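Local coordinates for protein putative eukaryotic translation initiation factor eIF-4E (Leishmania major, PDB 5WB5) that probably binds the methylated cap at the 5' end of messenger RNA, including the trypanosomatid cap 4, and acts in translation initiation, at residues L29-P34 with H69-S74. Numbering follows the deposited sequence.
Sequences LWYDSP and HALRTS
Where strand 22-32 runs out into a loop, residues 31-34 pass residues 71-74 with their end-to-end directions 51° apart, and the two backbones come nearest at Ser33 and Ser74, whose CA atoms lie 5.6 Å apart. The contact belongs to the curved antiparallel sheet of the eIF4E fold: residues 69-74 follow helix 55-64 and lead into strand 75-81, which pairs with strand 22-32 through backbone bonds such as those of Asp32 with Gln76. Across the two segments themselves no hydrogen bond forms, so the contact rests on van der Waals packing of side chains and on the approach of the Ser74 carbonyl. The ring of Tyr31, its CG anti to the backbone N (chi1 166°), reaches Leu71, which extends in the same anti position; they meet tip to tip, Tyr31 CE2 lying 3.9 Å from Leu71 CD1. An aromatic ring with a polar tip suits this buried place, because the hydroxyl bonds to Ser75 OG and, weakly, to Ser33 OG while CE2 meets the leucine methyl. Another protein chain packs on both Tyr31 and Leu71, so the pair also contributes to the assembly interface. The small side chain of Ser33 is consistent with the close approach, and a bent CH···O contact joins Ser33 CA to Ser74 O (3.3 Å). Near the exposed end, Pro34 lies against Ser74, with Pro34 CD 3.5 Å from Ser74 CB. Arg72, extended from CG to NE, is long enough to meet that ring tip to tip, and Arg72 NH1 lies 3.4 Å from Pro34 CD.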
ATOM      1  N   LEU A  29      -4.421   0.822   6.413  1.00 26.53           N
ATOM      2  CA  LEU A  29      -4.498  -0.269   5.452  1.00 46.58           C
ATOM      3  C   LEU A  29      -5.935  -0.772   5.352  1.00 61.62           C
ATOM      4  O   LEU A  29      -6.634  -0.892   6.364  1.00 53.38           O
ATOM      5  CB  LEU A  29      -3.564  -1.415   5.864  1.00 64.61           C
ATOM      6  CG  LEU A  29      -3.643  -2.744   5.101  1.00 25.44           C
ATOM      7  CD1 LEU A  29      -3.087  -2.619   3.699  1.00 36.75           C
ATOM      8  CD2 LEU A  29      -2.913  -3.845   5.861  1.00 25.19           C
ATOM      9  N   TRP A  30      -6.362  -1.071   4.125  1.00 41.62           N
ATOM     10  CA  TRP A  30      -7.698  -1.569   3.835  1.00 37.05           C
ATOM     11  C   TRP A  30      -7.583  -2.768   2.903  1.00 38.59           C
ATOM     12  O   TRP A  30      -6.605  -2.910   2.164  1.00 42.78           O
ATOM     13  CB  TRP A  30      -8.580  -0.497   3.180  1.00 26.99           C
ATOM     14  CG  TRP A  30      -8.473   0.885   3.777  1.00 44.13           C
ATOM     15  CD1 TRP A  30      -7.355   1.671   3.852  1.00 32.38           C
ATOM     16  CD2 TRP A  30      -9.540   1.654   4.345  1.00 48.09           C
ATOM     17  NE1 TRP A  30      -7.660   2.872   4.446  1.00 67.84           N
ATOM     18  CE2 TRP A  30      -8.994   2.888   4.758  1.00 41.18           C
ATOM     19  CE3 TRP A  30     -10.902   1.417   4.550  1.00 48.17           C
ATOM     20  CZ2 TRP A  30      -9.763   3.879   5.364  1.00 53.01           C
ATOM     21  CZ3 TRP A  30     -11.663   2.402   5.154  1.00 44.52           C
ATOM     22  CH2 TRP A  30     -11.091   3.618   5.553  1.00 56.52           C
ATOM     23  N   TYR A  31      -8.608  -3.623   2.930  1.00 59.87           N
ATOM     24  CA  TYR A  31      -8.678  -4.803   2.077  1.00 50.06           C
ATOM     25  C   TYR A  31     -10.104  -4.999   1.589  1.00 54.34           C
ATOM     26  O   TYR A  31     -11.045  -4.918   2.381  1.00 57.27           O
ATOM     27  CB  TYR A  31      -8.236  -6.062   2.823  1.00 26.50           C
ATOM     28  CG  TYR A  31      -8.587  -7.358   2.121  1.00 58.76           C
ATOM     29  CD1 TYR A  31      -9.817  -7.974   2.327  1.00 59.70           C
ATOM     30  CD2 TYR A  31      -7.687  -7.969   1.260  1.00 47.87           C
ATOM     31  CE1 TYR A  31     -10.139  -9.156   1.693  1.00 26.88           C
ATOM     32  CE2 TYR A  31      -8.000  -9.151   0.624  1.00 54.12           C
ATOM     33  CZ  TYR A  31      -9.223  -9.743   0.842  1.00 40.54           C
ATOM     34  OH  TYR A  31      -9.524 -10.923   0.202  1.00 42.73           O
ATOM     35  N   ASP A  32     -10.269  -5.263   0.294  1.00 62.70           N
ATOM     36  CA  ASP A  32     -11.602  -5.573  -0.219  1.00 48.99           C
ATOM     37  C   ASP A  32     -11.521  -6.703  -1.235  1.00 52.94           C
ATOM     38  O   ASP A  32     -10.459  -6.998  -1.788  1.00 69.03           O
ATOM     39  CB  ASP A  32     -12.299  -4.345  -0.830  1.00 57.74           C
ATOM     40  CG  ASP A  32     -11.626  -3.835  -2.089  1.00 72.15           C
ATOM     41  OD1 ASP A  32     -10.754  -4.535  -2.640  1.00111.88           O
ATOM     42  OD2 ASP A  32     -11.977  -2.720  -2.534  1.00 68.90           O
ATOM     43  N   SER A  33     -12.676  -7.345  -1.460  1.00 53.05           N
ATOM     44  CA  SER A  33     -12.794  -8.521  -2.315  1.00 42.09           C
ATOM     45  C   SER A  33     -14.268  -8.863  -2.499  1.00 56.33           C
ATOM     46  O   SER A  33     -15.125  -8.260  -1.841  1.00 66.82           O
ATOM     47  CB  SER A  33     -12.039  -9.709  -1.708  1.00 54.68           C
ATOM     48  OG  SER A  33     -12.688 -10.184  -0.540  1.00 33.30           O
ATOM     49  N   PRO A  34     -14.608  -9.808  -3.379  1.00 78.55           N
ATOM     50  CA  PRO A  34     -16.026 -10.183  -3.523  1.00 74.96           C
ATOM     51  C   PRO A  34     -16.674 -10.603  -2.217  1.00 81.97           C
ATOM     52  O   PRO A  34     -17.890 -10.438  -2.058  1.00 77.78           O
ATOM     53  CB  PRO A  34     -15.980 -11.343  -4.527  1.00 47.92           C
ATOM     54  CG  PRO A  34     -14.747 -11.092  -5.326  1.00 76.74           C
ATOM     55  CD  PRO A  34     -13.756 -10.479  -4.377  1.00 65.80           C
ATOM     56  N   HIS A  69       1.397 -13.283  -3.670  1.00 31.24           N
ATOM     57  CA  HIS A  69       1.516 -14.582  -4.322  1.00 37.38           C
ATOM     58  C   HIS A  69       0.454 -15.553  -3.831  1.00 53.05           C
ATOM     59  O   HIS A  69       0.023 -16.434  -4.584  1.00 69.41           O
ATOM     60  CB  HIS A  69       2.912 -15.158  -4.080  1.00 50.13           C
ATOM     61  CG  HIS A  69       3.069 -16.575  -4.532  1.00 75.28           C
ATOM     62  ND1 HIS A  69       2.466 -17.065  -5.670  1.00 83.84           N
ATOM     63  CD2 HIS A  69       3.765 -17.607  -4.000  1.00 71.93           C
ATOM     64  CE1 HIS A  69       2.781 -18.340  -5.819  1.00 95.55           C
ATOM     65  NE2 HIS A  69       3.570 -18.693  -4.819  1.00 96.90           N
ATOM     66  N   ALA A  70       0.022 -15.412  -2.580  1.00 61.40           N
ATOM     67  CA  ALA A  70      -0.997 -16.274  -1.999  1.00 64.79           C
ATOM     68  C   ALA A  70      -2.344 -15.588  -1.846  1.00 52.13           C
ATOM     69  O   ALA A  70      -3.289 -16.211  -1.353  1.00 84.99           O
ATOM     70  CB  ALA A  70      -0.529 -16.788  -0.632  1.00 67.18           C
ATOM     71  N   LEU A  71      -2.464 -14.333  -2.265  1.00 31.28           N
ATOM     72  CA  LEU A  71      -3.694 -13.588  -2.078  1.00 36.82           C
ATOM     73  C   LEU A  71      -4.753 -14.039  -3.083  1.00 53.38           C
ATOM     74  O   LEU A  71      -4.454 -14.640  -4.119  1.00 45.72           O
ATOM     75  CB  LEU A  71      -3.428 -12.088  -2.217  1.00 48.18           C
ATOM     76  CG  LEU A  71      -4.542 -11.137  -1.778  1.00 43.84           C
ATOM     77  CD1 LEU A  71      -4.892 -11.351  -0.315  1.00 29.84           C
ATOM     78  CD2 LEU A  71      -4.120  -9.696  -2.022  1.00 45.24           C
ATOM     79  N   ARG A  72      -6.008 -13.738  -2.761  1.00 74.21           N
ATOM     80  CA  ARG A  72      -7.124 -14.197  -3.572  1.00 53.73           C
ATOM     81  C   ARG A  72      -7.158 -13.462  -4.911  1.00 68.49           C
ATOM     82  O   ARG A  72      -6.623 -12.361  -5.062  1.00 75.23           O
ATOM     83  CB  ARG A  72      -8.440 -13.998  -2.821  1.00 70.75           C
ATOM     84  CG  ARG A  72      -9.619 -14.701  -3.452  1.00 83.70           C
ATOM     85  CD  ARG A  72     -10.851 -14.596  -2.585  1.00 91.28           C
ATOM     86  NE  ARG A  72     -11.989 -15.276  -3.192  1.00 97.20           N
ATOM     87  CZ  ARG A  72     -12.710 -14.782  -4.195  1.00101.61           C
ATOM     88  NH1 ARG A  72     -12.413 -13.599  -4.716  1.00 91.64           N
ATOM     89  NH2 ARG A  72     -13.729 -15.478  -4.684  1.00134.71           N
ATOM     90  N   THR A  73      -7.820 -14.091  -5.888  1.00 93.59           N
ATOM     91  CA  THR A  73      -7.765 -13.608  -7.266  1.00 91.81           C
ATOM     92  C   THR A  73      -8.362 -12.212  -7.401  1.00 76.57           C
ATOM     93  O   THR A  73      -7.857 -11.390  -8.173  1.00122.68           O
ATOM     94  CB  THR A  73      -8.490 -14.589  -8.190  1.00 99.89           C
ATOM     95  OG1 THR A  73      -7.913 -15.894  -8.054  1.00112.53           O
ATOM     96  CG2 THR A  73      -8.383 -14.146  -9.644  1.00 82.65           C
ATOM     97  N   SER A  74      -9.444 -11.930  -6.679  1.00 26.32           N
ATOM     98  CA  SER A  74     -10.112 -10.628  -6.733  1.00 26.42           C
ATOM     99  C   SER A  74      -9.992  -9.982  -5.358  1.00 52.22           C
ATOM    100  O   SER A  74     -10.890 -10.098  -4.522  1.00 96.80           O
ATOM    101  CB  SER A  74     -11.561 -10.777  -7.151  1.00 48.16           C
ATOM    102  OG  SER A  74     -11.656 -11.349  -8.443  1.00 62.28           O
TER